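Side-chain contact in probable transcriptional regulator (Pseudomonas aeruginosa PAO1, PDB 2GEN), which is probably a DNA-binding transcription factor of the TetR family, with a predicted helix-turn-helix motif: residues A[94-99]-A[175-180]. Numbering follows the deposited sequence.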
ATOM      1  N   TRP A  94       1.059  13.011  10.426  1.00 17.21           N
ATOM      2  CA  TRP A  94      -0.211  13.348   9.820  1.00 17.73           C
ATOM      3  C   TRP A  94      -1.231  12.184   9.992  1.00 18.76           C
ATOM      4  O   TRP A  94      -2.410  12.410  10.345  1.00 19.64           O
ATOM      5  CB  TRP A  94      -0.032  13.750   8.339  1.00 18.41           C
ATOM      6  CG  TRP A  94      -1.344  14.256   7.760  1.00 19.41           C
ATOM      7  CD1 TRP A  94      -1.833  15.570   7.779  1.00 22.74           C
ATOM      8  CD2 TRP A  94      -2.335  13.470   7.127  1.00 21.33           C
ATOM      9  NE1 TRP A  94      -3.075  15.607   7.165  1.00 23.97           N
ATOM     10  CE2 TRP A  94      -3.401  14.342   6.754  1.00 21.66           C
ATOM     11  CE3 TRP A  94      -2.434  12.107   6.814  1.00 23.53           C
ATOM     12  CZ2 TRP A  94      -4.557  13.870   6.093  1.00 21.59           C
ATOM     13  CZ3 TRP A  94      -3.584  11.649   6.136  1.00 24.67           C
ATOM     14  CH2 TRP A  94      -4.614  12.538   5.801  1.00 21.17           C
ATOM     15  N   VAL A  95      -0.760  10.945   9.800  1.00 17.46           N
ATOM     16  CA  VAL A  95      -1.636   9.779   9.961  1.00 18.78           C
ATOM     17  C   VAL A  95      -2.083   9.670  11.434  1.00 19.92           C
ATOM     18  O   VAL A  95      -3.268   9.448  11.693  1.00 21.20           O
ATOM     19  CB  VAL A  95      -0.926   8.511   9.526  1.00 18.60           C
ATOM     20  CG1 VAL A  95      -1.682   7.245  10.024  1.00 20.24           C
ATOM     21  CG2 VAL A  95      -0.716   8.546   7.990  1.00 18.86           C
ATOM     22  N   VAL A  96      -1.145   9.818  12.361  1.00 20.16           N
ATOM     23  CA  VAL A  96      -1.472   9.653  13.811  1.00 20.90           C
ATOM     24  C   VAL A  96      -2.544  10.703  14.233  1.00 21.15           C
ATOM     25  O   VAL A  96      -3.440  10.393  15.028  1.00 21.39           O
ATOM     26  CB  VAL A  96      -0.220   9.726  14.701  1.00 21.12           C
ATOM     27  CG1 VAL A  96      -0.636   9.861  16.201  1.00 22.99           C
ATOM     28  CG2 VAL A  96       0.637   8.478  14.493  1.00 21.31           C
ATOM     29  N   ALA A  97      -2.415  11.920  13.701  1.00 20.15           N
ATOM     30  CA  ALA A  97      -3.314  13.062  13.956  1.00 21.69           C
ATOM     31  C   ALA A  97      -4.651  12.947  13.233  1.00 22.14           C
ATOM     32  O   ALA A  97      -5.666  13.538  13.660  1.00 24.06           O
ATOM     33  CB  ALA A  97      -2.650  14.339  13.545  1.00 20.40           C
ATOM     34  N   ASN A  98      -4.640  12.218  12.119  1.00 21.62           N
ATOM     35  CA  ASN A  98      -5.790  12.133  11.204  1.00 21.15           C
ATOM     36  C   ASN A  98      -6.077  10.686  10.740  1.00 22.38           C
ATOM     37  O   ASN A  98      -6.080  10.426   9.539  1.00 22.45           O
ATOM     38  CB  ASN A  98      -5.612  13.070   9.981  1.00 21.85           C
ATOM     39  CG  ASN A  98      -5.328  14.519  10.345  1.00 22.67           C
ATOM     40  OD1 ASN A  98      -6.253  15.319  10.508  1.00 23.82           O
ATOM     41  ND2 ASN A  98      -4.041  14.887  10.448  1.00 20.88           N
ATOM     42  N   PRO A  99      -6.305   9.750  11.669  1.00 22.93           N
ATOM     43  CA  PRO A  99      -6.385   8.363  11.229  1.00 23.55           C
ATOM     44  C   PRO A  99      -7.550   8.077  10.286  1.00 23.20           C
ATOM     45  O   PRO A  99      -7.392   7.307   9.318  1.00 23.42           O
ATOM     46  CB  PRO A  99      -6.496   7.570  12.533  1.00 23.56           C
ATOM     47  CG  PRO A  99      -6.954   8.553  13.545  1.00 24.26           C
ATOM     48  CD  PRO A  99      -6.392   9.861  13.147  1.00 24.07           C
ATOM     49  N   VAL A 175       2.005  -2.870  17.397  1.00 40.43           N
ATOM     50  CA  VAL A 175       2.729  -1.649  17.805  1.00 39.74           C
ATOM     51  C   VAL A 175       1.897  -0.379  17.631  1.00 37.49           C
ATOM     52  O   VAL A 175       0.978  -0.358  16.827  1.00 38.26           O
ATOM     53  CB  VAL A 175       4.091  -1.439  17.045  1.00 40.05           C
ATOM     54  CG1 VAL A 175       5.255  -1.880  17.899  1.00 41.77           C
ATOM     55  CG2 VAL A 175       4.103  -2.094  15.701  1.00 41.58           C
ATOM     56  N   ALA A 176       2.196   0.656  18.418  1.00 35.46           N
ATOM     57  CA  ALA A 176       1.577   1.965  18.220  1.00 34.05           C
ATOM     58  C   ALA A 176       2.367   2.636  17.085  1.00 32.87           C
ATOM     59  O   ALA A 176       3.604   2.686  17.148  1.00 33.00           O
ATOM     60  CB  ALA A 176       1.656   2.791  19.489  1.00 33.41           C
ATOM     61  N   LEU A 177       1.675   3.083  16.038  1.00 32.20           N
ATOM     62  CA  LEU A 177       2.356   3.810  14.932  1.00 31.27           C
ATOM     63  C   LEU A 177       3.286   4.933  15.404  1.00 30.55           C
ATOM     64  O   LEU A 177       4.424   4.987  14.917  1.00 29.61           O
ATOM     65  CB  LEU A 177       1.366   4.331  13.870  1.00 32.09           C
ATOM     66  CG  LEU A 177       2.001   4.899  12.584  1.00 31.56           C
ATOM     67  CD1 LEU A 177       2.847   3.859  11.839  1.00 33.33           C
ATOM     68  CD2 LEU A 177       0.945   5.489  11.649  1.00 29.58           C
ATOM     69  N   ALA A 178       2.849   5.789  16.350  1.00 29.95           N
ATOM     70  CA  ALA A 178       3.705   6.844  16.901  1.00 29.50           C
ATOM     71  C   ALA A 178       4.968   6.288  17.538  1.00 28.80           C
ATOM     72  O   ALA A 178       5.998   6.938  17.494  1.00 29.78           O
ATOM     73  CB  ALA A 178       2.944   7.738  17.921  1.00 30.20           C
ATOM     74  N   ASP A 179       4.908   5.070  18.104  1.00 28.09           N
ATOM     75  CA  ASP A 179       6.088   4.482  18.746  1.00 28.38           C
ATOM     76  C   ASP A 179       7.119   3.997  17.725  1.00 27.35           C
ATOM     77  O   ASP A 179       8.195   3.591  18.105  1.00 28.42           O
ATOM     78  CB  ASP A 179       5.721   3.285  19.663  1.00 28.35           C
ATOM     79  CG  ASP A 179       5.166   3.702  21.033  1.00 32.54           C
ATOM     80  OD1 ASP A 179       5.335   4.876  21.434  1.00 34.07           O
ATOM     81  OD2 ASP A 179       4.562   2.807  21.710  1.00 34.14           O
ATOM     82  N   CYS A 180       6.788   4.002  16.432  1.00 26.20           N
ATOM     83  CA  CYS A 180       7.770   3.584  15.423  1.00 24.68           C
ATOM     84  C   CYS A 180       8.260   4.789  14.605  1.00 23.48           C
ATOM     85  O   CYS A 180       9.014   4.615  13.662  1.00 22.71           O
ATOM     86  CB  CYS A 180       7.153   2.594  14.459  1.00 25.36           C
ATOM     87  SG  CYS A 180       6.583   1.084  15.309  1.00 30.11           S
TER
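The carbonyl oxygen of Trp94, in the last turn of the helix whose Val95 and Val96 touch Leu177 and Ala178, is gripped twice by Asn98. Side-chain nitrogen ND2 of Asn98 donates, 3.0 Å from Trp94 O, to a lone pair of that oxygen lying in the carbonyl plane, while the backbone N of Asn98 adds a weak bond. This grip brings ND2 over one face of the Trp94 indole, towards its rim and 3.4 Å above the ring plane. The same pyrrole edge is held by a hydrogen bond from Trp94 NE1 to Gln65 OE1. Neither the Trp94 nor the Asn98 side chain comes nearer than 8.9 Å to residues 175-180.

Across to those residues the side-chain contacts are apolar. Leu177 extends from the loop with its CG trans to the main-chain nitrogen (chi1 -171°), which carries CD2 to both valines. Methyl CG1 of Val95 meets Leu177 CD2 at 3.6 Å, the two side chains crossing at about a right angle. Val96 instead runs antiparallel past the leucine, its CG2 4.1 Å from Leu177 CD2. The same Val96 CG2 borders the start of the 3-10 turn, 3.9 Å from Ala178 N and 4.2 Å from Ala178 CB. That turn is closed by a bond from Cys180 N to Leu177 O, just before helix 181-192.

Trp168 of helix 150-169 packs on both Val95 and Leu177, giving this pair a buried setting, whereas Val96 is partly exposed and Ala178 exposed. At the far end of the loop, Cys180 meets Cys152 of the second subunit. The example illustrates structural packing remote in sequence from the predicted helix-turn-helix: the C-terminal end of helix 80-97 meets the loop between helices 150-169 and 181-192 without a crossing hydrogen bond, through van der Waals packing of Leu177 CD2 against two consecutive valines.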